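Local coordinates for tricorn protease (Thermoplasma acidophilum, PDB 1K32), which probably acts as a serine peptidase in protein degradation, with beta-propeller domains thought to gate substrate access to its active site, at residues V71-S76 / T729-F734; L77-L82 / Y97-S102; G53-A58 / I67-M72; C31-W36 / T701-S706. All coordinates share one frame; numbering follows the deposited sequence.

Contact 1. Residues V71-S76 / T729-F734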
loop_
_atom_site.group_PDB
_atom_site.type_symbol
_atom_site.label_atom_id
_atom_site.label_comp_id
_atom_site.label_asym_id
_atom_site.label_seq_id
_atom_site.Cartn_x
_atom_site.Cartn_y
_atom_site.Cartn_z
ATOM N N VAL A 71 -41.596 -42.331 9.271
ATOM C CA VAL A 71 -41.201 -41.217 10.111
ATOM C C VAL A 71 -40.699 -40.080 9.252
ATOM O O VAL A 71 -40.074 -40.314 8.224
ATOM C CB VAL A 71 -40.095 -41.638 11.120
ATOM C CG1 VAL A 71 -38.926 -42.234 10.393
ATOM C CG2 VAL A 71 -39.637 -40.431 11.939
ATOM N N MET A 72 -40.991 -38.848 9.649
ATOM C CA MET A 72 -40.508 -37.695 8.888
ATOM C C MET A 72 -39.413 -36.935 9.647
ATOM O O MET A 72 -39.399 -36.909 10.871
ATOM C CB MET A 72 -41.671 -36.751 8.561
ATOM C CG MET A 72 -42.698 -37.330 7.596
ATOM S SD MET A 72 -44.204 -36.290 7.594
ATOM C CE MET A 72 -44.870 -36.839 9.162
ATOM N N ARG A 73 -38.473 -36.351 8.910
ATOM C CA ARG A 73 -37.382 -35.572 9.507
ATOM C C ARG A 73 -37.155 -34.317 8.687
ATOM O O ARG A 73 -37.692 -34.201 7.592
ATOM C CB ARG A 73 -36.095 -36.400 9.586
ATOM C CG ARG A 73 -36.082 -37.331 10.778
ATOM C CD ARG A 73 -34.785 -38.101 10.897
ATOM N NE ARG A 73 -34.896 -39.132 11.924
ATOM C CZ ARG A 73 -33.925 -39.980 12.248
ATOM N NH1 ARG A 73 -34.122 -40.883 13.193
ATOM N NH2 ARG A 73 -32.760 -39.926 11.628
ATOM N N GLY A 74 -36.344 -33.399 9.209
ATOM C CA GLY A 74 -36.110 -32.130 8.528
ATOM C C GLY A 74 -37.036 -31.154 9.250
ATOM O O GLY A 74 -38.176 -31.526 9.548
ATOM N N SER A 75 -36.580 -29.937 9.532
ATOM C CA SER A 75 -37.400 -28.971 10.276
ATOM C C SER A 75 -38.855 -28.890 9.809
ATOM O O SER A 75 -39.768 -28.853 10.630
ATOM C CB SER A 75 -36.769 -27.584 10.236
ATOM O OG SER A 75 -36.783 -27.076 8.923
ATOM N N SER A 76 -39.063 -28.883 8.497
ATOM C CA SER A 76 -40.409 -28.831 7.936
ATOM C C SER A 76 -40.965 -30.205 7.524
ATOM O O SER A 76 -41.915 -30.294 6.742
ATOM C CB SER A 76 -40.435 -27.872 6.742
ATOM O OG SER A 76 -40.072 -26.562 7.160
ATOM N N THR A 729 -39.554 -30.482 14.135
ATOM C CA THR A 729 -38.617 -31.366 14.831
ATOM C C THR A 729 -37.218 -30.777 14.754
ATOM O O THR A 729 -36.972 -29.877 13.964
ATOM C CB THR A 729 -38.594 -32.762 14.152
ATOM O OG1 THR A 729 -37.625 -33.601 14.782
ATOM C CG2 THR A 729 -38.229 -32.634 12.678
ATOM N N ASP A 730 -36.298 -31.265 15.576
ATOM C CA ASP A 730 -34.920 -30.773 15.496
ATOM C C ASP A 730 -34.041 -31.814 14.790
ATOM O O ASP A 730 -32.817 -31.699 14.766
ATOM C CB ASP A 730 -34.350 -30.467 16.884
ATOM C CG ASP A 730 -34.435 -31.644 17.835
ATOM O OD1 ASP A 730 -34.360 -32.808 17.384
ATOM O OD2 ASP A 730 -34.560 -31.406 19.050
ATOM N N LYS A 731 -34.677 -32.832 14.220
ATOM C CA LYS A 731 -33.960 -33.896 13.509
ATOM C C LYS A 731 -33.504 -33.487 12.107
ATOM O O LYS A 731 -34.298 -32.982 11.300
ATOM C CB LYS A 731 -34.840 -35.142 13.376
ATOM C CG LYS A 731 -35.279 -35.780 14.679
ATOM C CD LYS A 731 -34.137 -36.507 15.356
ATOM C CE LYS A 731 -34.647 -37.333 16.532
ATOM N NZ LYS A 731 -33.545 -38.089 17.182
ATOM N N ASP A 732 -32.226 -33.719 11.813
ATOM C CA ASP A 732 -31.685 -33.400 10.496
ATOM C C ASP A 732 -32.456 -34.222 9.463
ATOM O O ASP A 732 -32.878 -35.338 9.735
ATOM C CB ASP A 732 -30.193 -33.750 10.406
ATOM C CG ASP A 732 -29.334 -32.941 11.366
ATOM O OD1 ASP A 732 -29.424 -31.695 11.362
ATOM O OD2 ASP A 732 -28.555 -33.557 12.122
ATOM N N PRO A 733 -32.650 -33.668 8.263
ATOM C CA PRO A 733 -33.378 -34.390 7.222
ATOM C C PRO A 733 -32.719 -35.729 6.858
ATOM O O PRO A 733 -31.515 -35.919 7.047
ATOM C CB PRO A 733 -33.383 -33.398 6.061
ATOM C CG PRO A 733 -32.130 -32.619 6.263
ATOM C CD PRO A 733 -32.102 -32.399 7.754
ATOM N N PHE A 734 -33.524 -36.665 6.370
ATOM C CA PHE A 734 -33.002 -37.962 5.970
ATOM C C PHE A 734 -32.093 -37.740 4.777
ATOM O O PHE A 734 -32.330 -36.840 3.976
ATOM C CB PHE A 734 -34.139 -38.916 5.596
ATOM C CG PHE A 734 -34.760 -39.607 6.781
ATOM C CD1 PHE A 734 -34.017 -40.499 7.550
ATOM C CD2 PHE A 734 -36.086 -39.361 7.135
ATOM C CE1 PHE A 734 -34.584 -41.138 8.656
ATOM C CE2 PHE A 734 -36.660 -39.988 8.231
ATOM C CZ PHE A 734 -35.906 -40.881 8.998
HETATM O O HOH W 1 -31.435 -37.656 10.318
#

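Contact 2. Residues L77-L82 / Y97-S102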
loop_
_atom_site.group_PDB
_atom_site.type_symbol
_atom_site.label_atom_id
_atom_site.label_comp_id
_atom_site.label_asym_id
_atom_site.label_seq_id
_atom_site.Cartn_x
_atom_site.Cartn_y
_atom_site.Cartn_z
ATOM N N LEU A 77 -40.391 -31.271 8.079
ATOM C CA LEU A 77 -40.817 -32.634 7.770
ATOM C C LEU A 77 -40.843 -32.829 6.252
ATOM O O LEU A 77 -41.766 -33.431 5.701
ATOM C CB LEU A 77 -42.206 -32.927 8.381
ATOM C CG LEU A 77 -42.386 -32.642 9.886
ATOM C CD1 LEU A 77 -43.757 -33.142 10.399
ATOM C CD2 LEU A 77 -41.268 -33.328 10.646
ATOM N N ASN A 78 -39.823 -32.317 5.576
ATOM C CA ASN A 78 -39.746 -32.449 4.134
ATOM C C ASN A 78 -39.159 -33.783 3.635
ATOM O O ASN A 78 -39.186 -34.055 2.432
ATOM C CB ASN A 78 -38.976 -31.256 3.521
ATOM C CG ASN A 78 -37.559 -31.109 4.062
ATOM O OD1 ASN A 78 -36.625 -30.886 3.299
ATOM N ND2 ASN A 78 -37.396 -31.213 5.375
ATOM N N THR A 79 -38.629 -34.614 4.539
ATOM C CA THR A 79 -38.087 -35.914 4.129
ATOM C C THR A 79 -38.721 -37.053 4.922
ATOM O O THR A 79 -39.157 -36.867 6.054
ATOM C CB THR A 79 -36.534 -36.012 4.295
ATOM O OG1 THR A 79 -36.178 -35.891 5.672
ATOM C CG2 THR A 79 -35.822 -34.904 3.480
ATOM N N ALA A 80 -38.773 -38.233 4.316
ATOM C CA ALA A 80 -39.349 -39.390 4.974
ATOM C C ALA A 80 -38.660 -40.688 4.584
ATOM O O ALA A 80 -38.063 -40.799 3.503
ATOM C CB ALA A 80 -40.856 -39.484 4.652
ATOM N N ASP A 81 -38.734 -41.660 5.488
ATOM C CA ASP A 81 -38.190 -42.995 5.251
ATOM C C ASP A 81 -38.881 -43.969 6.204
ATOM O O ASP A 81 -39.502 -43.553 7.187
ATOM C CB ASP A 81 -36.667 -42.996 5.415
ATOM C CG ASP A 81 -35.933 -42.917 4.063
ATOM O OD1 ASP A 81 -34.866 -42.280 3.997
ATOM O OD2 ASP A 81 -36.421 -43.501 3.063
ATOM N N LEU A 82 -38.799 -45.261 5.910
ATOM C CA LEU A 82 -39.464 -46.254 6.739
ATOM C C LEU A 82 -38.561 -47.087 7.652
ATOM O O LEU A 82 -37.387 -47.331 7.334
ATOM C CB LEU A 82 -40.276 -47.186 5.843
ATOM C CG LEU A 82 -41.134 -46.523 4.755
ATOM C CD1 LEU A 82 -41.783 -47.621 3.923
ATOM C CD2 LEU A 82 -42.205 -45.584 5.356
ATOM N N TYR A 97 -33.616 -45.910 2.564
ATOM C CA TYR A 97 -32.677 -44.804 2.574
ATOM C C TYR A 97 -32.906 -43.972 1.323
ATOM O O TYR A 97 -31.968 -43.609 0.614
ATOM C CB TYR A 97 -31.247 -45.333 2.618
ATOM C CG TYR A 97 -30.933 -46.086 3.886
ATOM C CD1 TYR A 97 -31.410 -47.382 4.084
ATOM C CD2 TYR A 97 -30.169 -45.502 4.897
ATOM C CE1 TYR A 97 -31.134 -48.081 5.256
ATOM C CE2 TYR A 97 -29.881 -46.197 6.076
ATOM C CZ TYR A 97 -30.368 -47.487 6.244
ATOM O OH TYR A 97 -30.080 -48.199 7.385
ATOM N N PHE A 98 -34.178 -43.679 1.064
ATOM C CA PHE A 98 -34.582 -42.893 -0.092
ATOM C C PHE A 98 -34.698 -41.398 0.203
ATOM O O PHE A 98 -34.500 -40.564 -0.678
ATOM C CB PHE A 98 -35.945 -43.376 -0.590
ATOM C CG PHE A 98 -35.964 -44.801 -1.066
ATOM C CD1 PHE A 98 -37.085 -45.611 -0.824
ATOM C CD2 PHE A 98 -34.881 -45.346 -1.756
ATOM C CE1 PHE A 98 -37.112 -46.938 -1.260
ATOM C CE2 PHE A 98 -34.904 -46.669 -2.192
ATOM C CZ PHE A 98 -36.013 -47.467 -1.945
ATOM N N SER A 99 -35.020 -41.064 1.444
ATOM C CA SER A 99 -35.250 -39.680 1.827
ATOM C C SER A 99 -36.362 -39.143 0.915
ATOM O O SER A 99 -36.221 -38.104 0.294
ATOM C CB SER A 99 -33.978 -38.840 1.674
ATOM O OG SER A 99 -34.217 -37.497 2.055
ATOM N N GLY A 100 -37.469 -39.873 0.822
ATOM C CA GLY A 100 -38.560 -39.419 -0.023
ATOM C C GLY A 100 -39.048 -38.015 0.328
ATOM O O GLY A 100 -39.082 -37.639 1.502
ATOM N N LYS A 101 -39.417 -37.233 -0.683
ATOM C CA LYS A 101 -39.916 -35.878 -0.448
ATOM C C LYS A 101 -41.312 -35.972 0.159
ATOM O O LYS A 101 -42.097 -36.834 -0.209
ATOM C CB LYS A 101 -40.008 -35.089 -1.749
ATOM C CG LYS A 101 -38.706 -34.932 -2.513
ATOM C CD LYS A 101 -38.965 -34.132 -3.788
ATOM C CE LYS A 101 -37.708 -33.932 -4.619
ATOM N NZ LYS A 101 -37.979 -33.002 -5.752
ATOM N N SER A 102 -41.630 -35.065 1.070
ATOM C CA SER A 102 -42.937 -35.107 1.718
ATOM C C SER A 102 -43.478 -33.707 2.013
ATOM O O SER A 102 -42.710 -32.798 2.300
ATOM C CB SER A 102 -42.803 -35.904 3.029
ATOM O OG SER A 102 -43.995 -35.935 3.798
HETATM O O HOH W 2 -44.476 -33.795 5.087
#

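Contact 3. Residues G53-A58 / I67-M72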
loop_
_atom_site.group_PDB
_atom_site.type_symbol
_atom_site.label_atom_id
_atom_site.label_comp_id
_atom_site.label_asym_id
_atom_site.label_seq_id
_atom_site.Cartn_x
_atom_site.Cartn_y
_atom_site.Cartn_z
ATOM N N GLY A 53 -38.200 -39.059 15.131
ATOM C CA GLY A 53 -38.572 -37.963 14.271
ATOM C C GLY A 53 -40.082 -38.009 14.381
ATOM O O GLY A 53 -40.597 -38.604 15.329
ATOM N N VAL A 54 -40.799 -37.429 13.430
ATOM C CA VAL A 54 -42.261 -37.430 13.509
ATOM C C VAL A 54 -42.938 -38.591 12.792
ATOM O O VAL A 54 -42.930 -38.656 11.568
ATOM C CB VAL A 54 -42.860 -36.126 12.941
ATOM C CG1 VAL A 54 -44.377 -36.185 13.014
ATOM C CG2 VAL A 54 -42.324 -34.928 13.717
ATOM N N ILE A 55 -43.547 -39.485 13.566
ATOM C CA ILE A 55 -44.258 -40.628 13.004
ATOM C C ILE A 55 -45.712 -40.255 12.666
ATOM O O ILE A 55 -46.416 -39.662 13.485
ATOM C CB ILE A 55 -44.255 -41.801 13.986
ATOM C CG1 ILE A 55 -42.805 -42.182 14.315
ATOM C CG2 ILE A 55 -45.043 -42.968 13.402
ATOM C CD1 ILE A 55 -42.662 -43.171 15.469
ATOM N N ASN A 56 -46.153 -40.594 11.455
ATOM C CA ASN A 56 -47.524 -40.291 11.040
ATOM C C ASN A 56 -48.300 -41.546 10.640
ATOM O O ASN A 56 -49.513 -41.488 10.438
ATOM C CB ASN A 56 -47.530 -39.297 9.869
ATOM C CG ASN A 56 -47.212 -39.960 8.548
ATOM O OD1 ASN A 56 -48.088 -40.124 7.684
ATOM N ND2 ASN A 56 -45.964 -40.366 8.385
ATOM N N ASN A 57 -47.601 -42.670 10.516
ATOM C CA ASN A 57 -48.230 -43.931 10.134
ATOM C C ASN A 57 -47.458 -45.115 10.706
ATOM O O ASN A 57 -46.242 -45.074 10.810
ATOM C CB ASN A 57 -48.309 -44.051 8.609
ATOM C CG ASN A 57 -49.277 -45.143 8.157
ATOM O OD1 ASN A 57 -50.276 -45.390 8.814
ATOM N ND2 ASN A 57 -48.985 -45.790 7.019
ATOM N N ALA A 58 -48.185 -46.160 11.089
ATOM C CA ALA A 58 -47.588 -47.373 11.657
ATOM C C ALA A 58 -48.537 -48.512 11.331
ATOM O O ALA A 58 -49.733 -48.418 11.615
ATOM C CB ALA A 58 -47.428 -47.243 13.168
ATOM N N ILE A 67 -43.797 -54.203 13.199
ATOM C CA ILE A 67 -44.553 -53.014 12.835
ATOM C C ILE A 67 -43.755 -52.156 11.859
ATOM O O ILE A 67 -42.592 -51.830 12.111
ATOM C CB ILE A 67 -44.900 -52.169 14.088
ATOM C CG1 ILE A 67 -45.787 -52.979 15.037
ATOM C CG2 ILE A 67 -45.592 -50.868 13.671
ATOM C CD1 ILE A 67 -46.023 -52.297 16.362
ATOM N N ALA A 68 -44.379 -51.799 10.742
ATOM C CA ALA A 68 -43.723 -50.956 9.747
ATOM C C ALA A 68 -44.059 -49.507 10.109
ATOM O O ALA A 68 -45.216 -49.179 10.402
ATOM C CB ALA A 68 -44.219 -51.303 8.360
ATOM N N ILE A 69 -43.056 -48.640 10.089
ATOM C CA ILE A 69 -43.257 -47.253 10.497
ATOM C C ILE A 69 -42.755 -46.181 9.533
ATOM O O ILE A 69 -41.651 -46.295 8.982
ATOM C CB ILE A 69 -42.562 -47.011 11.859
ATOM C CG1 ILE A 69 -43.067 -48.022 12.893
ATOM C CG2 ILE A 69 -42.811 -45.585 12.326
ATOM C CD1 ILE A 69 -42.289 -48.013 14.206
ATOM N N ARG A 70 -43.566 -45.139 9.340
ATOM C CA ARG A 70 -43.177 -44.012 8.488
ATOM C C ARG A 70 -42.814 -42.836 9.402
ATOM O O ARG A 70 -43.613 -42.402 10.235
ATOM C CB ARG A 70 -44.304 -43.586 7.533
ATOM C CG ARG A 70 -43.878 -42.418 6.617
ATOM C CD ARG A 70 -44.941 -42.002 5.606
ATOM N NE ARG A 70 -44.491 -40.964 4.658
ATOM C CZ ARG A 70 -44.416 -39.658 4.928
ATOM N NH1 ARG A 70 -44.017 -38.802 4.006
ATOM N NH2 ARG A 70 -44.743 -39.197 6.122
ATOM N N VAL A 71 -41.596 -42.331 9.271
ATOM C CA VAL A 71 -41.201 -41.217 10.111
ATOM C C VAL A 71 -40.699 -40.080 9.252
ATOM O O VAL A 71 -40.074 -40.314 8.224
ATOM C CB VAL A 71 -40.095 -41.638 11.120
ATOM C CG1 VAL A 71 -38.926 -42.234 10.393
ATOM C CG2 VAL A 71 -39.637 -40.431 11.939
ATOM N N MET A 72 -40.991 -38.848 9.649
ATOM C CA MET A 72 -40.508 -37.695 8.888
ATOM C C MET A 72 -39.413 -36.935 9.647
ATOM O O MET A 72 -39.399 -36.909 10.871
ATOM C CB MET A 72 -41.671 -36.751 8.561
ATOM C CG MET A 72 -42.698 -37.330 7.596
ATOM S SD MET A 72 -44.204 -36.290 7.594
ATOM C CE MET A 72 -44.870 -36.839 9.162
#

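Contact 4. Residues C31-W36 / T701-S706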
loop_
_atom_site.group_PDB
_atom_site.type_symbol
_atom_site.label_atom_id
_atom_site.label_comp_id
_atom_site.label_asym_id
_atom_site.label_seq_id
_atom_site.Cartn_x
_atom_site.Cartn_y
_atom_site.Cartn_z
ATOM N N CYS A 31 -49.100 -40.382 19.249
ATOM C CA CYS A 31 -49.389 -39.381 20.268
ATOM C C CYS A 31 -48.073 -38.673 20.510
ATOM O O CYS A 31 -47.070 -39.326 20.815
ATOM C CB CYS A 31 -49.880 -40.033 21.569
ATOM S SG CYS A 31 -50.116 -38.854 22.920
ATOM N N CYS A 32 -48.080 -37.348 20.376
ATOM C CA CYS A 32 -46.879 -36.533 20.542
ATOM C C CYS A 32 -45.774 -36.974 19.565
ATOM O O CYS A 32 -44.590 -37.009 19.916
ATOM C CB CYS A 32 -46.357 -36.596 21.987
ATOM S SG CYS A 32 -47.414 -35.827 23.247
ATOM N N ASP A 33 -46.178 -37.314 18.342
ATOM C CA ASP A 33 -45.246 -37.718 17.287
ATOM C C ASP A 33 -44.587 -39.082 17.512
ATOM O O ASP A 33 -43.822 -39.546 16.677
ATOM C CB ASP A 33 -44.148 -36.661 17.129
ATOM C CG ASP A 33 -44.698 -35.250 17.017
ATOM O OD1 ASP A 33 -43.882 -34.306 17.023
ATOM O OD2 ASP A 33 -45.933 -35.082 16.917
ATOM N N ASP A 34 -44.877 -39.721 18.639
ATOM C CA ASP A 34 -44.293 -41.025 18.940
ATOM C C ASP A 34 -45.340 -42.127 18.768
ATOM O O ASP A 34 -46.525 -41.845 18.636
ATOM C CB ASP A 34 -43.735 -41.017 20.364
ATOM C CG ASP A 34 -42.485 -40.146 20.497
ATOM O OD1 ASP A 34 -42.214 -39.636 21.597
ATOM O OD2 ASP A 34 -41.763 -39.985 19.501
ATOM N N LEU A 35 -44.903 -43.380 18.763
ATOM C CA LEU A 35 -45.814 -44.504 18.585
ATOM C C LEU A 35 -46.155 -45.131 19.926
ATOM O O LEU A 35 -45.274 -45.378 20.747
ATOM C CB LEU A 35 -45.178 -45.577 17.683
ATOM C CG LEU A 35 -46.008 -46.306 16.617
ATOM C CD1 LEU A 35 -45.458 -47.724 16.436
ATOM C CD2 LEU A 35 -47.483 -46.334 16.986
ATOM N N TRP A 36 -47.433 -45.411 20.139
ATOM C CA TRP A 36 -47.867 -46.013 21.395
ATOM C C TRP A 36 -48.644 -47.294 21.137
ATOM O O TRP A 36 -49.147 -47.515 20.035
ATOM C CB TRP A 36 -48.776 -45.048 22.177
ATOM C CG TRP A 36 -48.126 -43.773 22.619
ATOM C CD1 TRP A 36 -47.749 -42.724 21.825
ATOM C CD2 TRP A 36 -47.803 -43.393 23.965
ATOM N NE1 TRP A 36 -47.219 -41.716 22.592
ATOM C CE2 TRP A 36 -47.240 -42.100 23.909
ATOM C CE3 TRP A 36 -47.932 -44.022 25.211
ATOM C CZ2 TRP A 36 -46.808 -41.421 25.051
ATOM C CZ3 TRP A 36 -47.498 -43.345 26.353
ATOM C CH2 TRP A 36 -46.944 -42.057 26.262
ATOM N N THR A 701 -47.365 -30.978 20.331
ATOM C CA THR A 701 -46.284 -30.780 19.370
ATOM C C THR A 701 -46.764 -30.004 18.148
ATOM O O THR A 701 -47.980 -29.896 17.885
ATOM C CB THR A 701 -45.676 -32.133 18.907
ATOM O OG1 THR A 701 -46.638 -32.846 18.117
ATOM C CG2 THR A 701 -45.279 -32.981 20.121
ATOM N N ARG A 702 -45.811 -29.466 17.395
ATOM C CA ARG A 702 -46.156 -28.695 16.209
ATOM C C ARG A 702 -46.927 -29.550 15.221
ATOM O O ARG A 702 -47.760 -29.039 14.493
ATOM C CB ARG A 702 -44.911 -28.128 15.534
ATOM C CG ARG A 702 -45.214 -27.296 14.280
ATOM C CD ARG A 702 -45.971 -26.010 14.627
ATOM N NE ARG A 702 -46.350 -25.256 13.433
ATOM C CZ ARG A 702 -47.321 -25.617 12.593
ATOM N NH1 ARG A 702 -47.597 -24.877 11.529
ATOM N NH2 ARG A 702 -48.038 -26.708 12.831
ATOM N N TYR A 703 -46.636 -30.844 15.181
ATOM C CA TYR A 703 -47.356 -31.737 14.288
ATOM C C TYR A 703 -48.829 -31.852 14.699
ATOM O O TYR A 703 -49.707 -31.875 13.838
ATOM C CB TYR A 703 -46.736 -33.134 14.274
ATOM C CG TYR A 703 -47.277 -33.976 13.139
ATOM C CD1 TYR A 703 -47.169 -33.535 11.824
ATOM C CD2 TYR A 703 -47.913 -35.193 13.374
ATOM C CE1 TYR A 703 -47.677 -34.274 10.764
ATOM C CE2 TYR A 703 -48.432 -35.953 12.313
ATOM C CZ TYR A 703 -48.305 -35.480 11.011
ATOM O OH TYR A 703 -48.797 -36.193 9.946
ATOM N N ASP A 704 -49.076 -31.961 16.004
ATOM C CA ASP A 704 -50.423 -32.032 16.565
ATOM C C ASP A 704 -51.209 -30.809 16.094
ATOM O O ASP A 704 -52.331 -30.931 15.606
ATOM C CB ASP A 704 -50.376 -31.997 18.101
ATOM C CG ASP A 704 -49.848 -33.278 18.703
ATOM O OD1 ASP A 704 -49.468 -33.265 19.894
ATOM O OD2 ASP A 704 -49.818 -34.308 17.999
ATOM N N LEU A 705 -50.590 -29.636 16.240
ATOM C CA LEU A 705 -51.212 -28.374 15.858
ATOM C C LEU A 705 -51.565 -28.359 14.377
ATOM O O LEU A 705 -52.610 -27.841 13.993
ATOM C CB LEU A 705 -50.280 -27.196 16.170
ATOM C CG LEU A 705 -50.927 -25.843 16.538
ATOM C CD1 LEU A 705 -49.989 -24.713 16.150
ATOM C CD2 LEU A 705 -52.254 -25.662 15.852
ATOM N N SER A 706 -50.684 -28.922 13.550
ATOM C CA SER A 706 -50.913 -28.981 12.112
ATOM C C SER A 706 -52.168 -29.780 11.788
ATOM O O SER A 706 -52.980 -29.370 10.961
ATOM C CB SER A 706 -49.708 -29.626 11.416
ATOM O OG SER A 706 -50.018 -29.968 10.082
HETATM O O HOH W 3 -50.313 -36.090 19.954
HETATM O O HOH W 4 -44.131 -31.949 15.868
HETATM O O HOH W 5 -48.498 -36.497 17.110
#

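Contact 1. Residues V71-S76 / T729-F734
Gly74 N donates to Lys731 O at 3.0 Å, with 143° at the hydrogen, and this bond hooks the irregular loop 729-734 onto the end of a beta-propeller blade strand, just where residues 71-73 run out into a turn. A beta carbon on Gly74 would press against Pro733 CB and jam against the preceding carbonyl O. Arg73 carries most of the side-chain contact. Its chain, extended from CG to NE, passes over one face of the Phe734 ring, with CD 3.7 Å from the ring centroid in a CH-pi contact. The guanidinium stays almost parallel to the ring, the planes 9° apart, while NE is bonded outside the pair to Leu52 O. Val71 meets the rim of the same ring: its CG1 touches Phe734 CZ at 3.6 Å and its carbonyl O lies near the ring plane at the edge. On the other flank of Arg73, Lys731 CB packs against CG at 3.6 Å, and the lysine's NZ is bonded to Asn51 O. Thr729 lays CG2 on Gly74 O at 3.3 Å and closes an ST turn, its OG1 accepting from Lys731 N. A water accepts from Arg73 NH2 at 2.9 Å and donates to Asp732 O at 2.8 Å.

Contact 2. Residues L77-L82 / Y97-S102
Asp81 points its carboxylate at the backbone of the turn 97-99, and each oxygen is gripped differently. Phe98 N reaches OD2 of Asp81 at 3.0 Å on the syn side, only 16° out of the carboxylate plane. Ser99 N comes from above that plane to Asp81 OD1 at 2.8 Å and makes a weak second bond to OD2. The same group has a salt bridge from OD1 to Arg94 and a hydrogen bond from OD2 to Thr96, which should fix its rotation and balance its buried charge. With an alanine at Asp81, the N-H groups of Phe98 and Ser99 would probably lose their acceptor and Arg94 its counter-charge, and the turn could shift. Further along, Thr79 lays CG2 beside Ser99 OG at 3.4 Å. Its own hydroxyl sits between the backbone N and the carbonyl carbon (chi1 63°) and is thereby held away from that serine, bonding to Phe734 N and Arg73 O, while Ser99 OG bonds to Phe734 O. Ala80 and Gly100 form a hydrogen-bonded antiparallel pair, Ala80 N to Gly100 O at 2.9 Å, with a weak return bond. Ser102 N then donates to Asn78 O at 3.0 Å. The arrangement is that of an antiparallel propeller blade whose outer edge is shared by two short strands, 91-94 and 100-103, both paired with strand 79-86.

Contact 3. Residues G53-A58 / I67-M72
Ile55 and Ile69 meet through their CG2 methyls, 3.6 Å apart, at the centre of an apolar face that Val71, Ala58 and Ile67 extend. Ile55 CG1 lies on Val71 CB, and Ala58 CB rests 4.1 Å from Ile67 CG2. At one end of this face Val71 CG2 presses on Gly53 C at 3.5 Å, where any beta carbon on the glycine would collide with it and with Met72 O. On the opposite face, the bend at the end of Met72 (chi3 -76°) swings CE back across the strands, to 3.7 Å from Asn56 CB and also against Val54 CG1. The backbones form an antiparallel hairpin. Val54 and Met72 bond in both directions, Met72 N to Val54 O at 2.7 Å and Val54 N to Met72 O at 3.0 Å. Past the Ile55-Val71 pair the strand 54-58 takes in one extra residue, a beta bulge: Asn56 N bonds weakly to Arg70 O, and Arg70 N reaches Asn57 O almost straight, at 177°. Arg70 makes the polar edge. Its guanidinium gives NE to Thr109 O and NH1 to Phe108 O and Ser102 OG, with a weak in-plane bond from NH2 to Met72 SD; Asn57 ND2 pairs with Asp110. Strand 79-86 continues the blade beyond 67-72, Leu35 of strand 34-39 covers the isoleucine face, and Tyr703 of helix 702-714 packs on Val54, Asn56 and Met72.

Contact 4. Residues C31-W36 / T701-S706
The carboxylate of Asp33 stands at the edge of the Tyr703 ring, near the ring plane, with its own plane turned 80° to it and OD2 3.4 Å from Tyr703 CB. Thr701 meets the carboxylate head-on, its OG1 donating to Asp33 OD2 at 2.6 Å on the syn side but 31° out of the carboxylate plane. Trp36 gives NE1, at its ring edge, to Cys31 O of the type I' turn 31-34. On the helix side, Thr701 is the N-cap of helix 702-714 and forms a capping box with Asp704: its N donates to Asp704 OD1 at 3.1 Å, and OD1 also accepts from Lys700 N. Thr701 OG1, set between the backbone N and the carbonyl carbon (chi1 68°), can both donate to Asp33 and accept weakly from Asp704 N. One water accepts from Tyr703 N and donates to Asp33 OD1; two others link the N-H groups of Cys32 and Asp33 to Asp704. A leucine in place of Asp33 would probably leave the Thr701 hydroxyl and the water at Tyr703 N without their acceptor, weakening the tie between turn and helix. Asp33 OD2 and Asp704 OD2 lie 4.1 Å apart, a repulsion that the helix start and the waters would be expected to ease.

In the fold
Contacts 2, 3 and 4 are buried, whereas contact 1 is only partly so, its loop reaching solvent. Contacts 1 and 3 share Val71 and Met72 of strand 66-73, one using its end and the other its flank, and strand 79-86 of contact 2 lies next in the same blade. Their chemistry follows their place: contact 3 packs branched apolar side chains between strands, contact 2 relies on a carboxylate holding a turn, contact 1 lays an arginine over an aromatic ring, and contact 4 is polar and bridged by waters. Phe734 ties contact 1 to Thr79 and Ser99 of contact 2; Tyr703 of contact 4 touches residues in all three others, joining the C1 helix to the propeller.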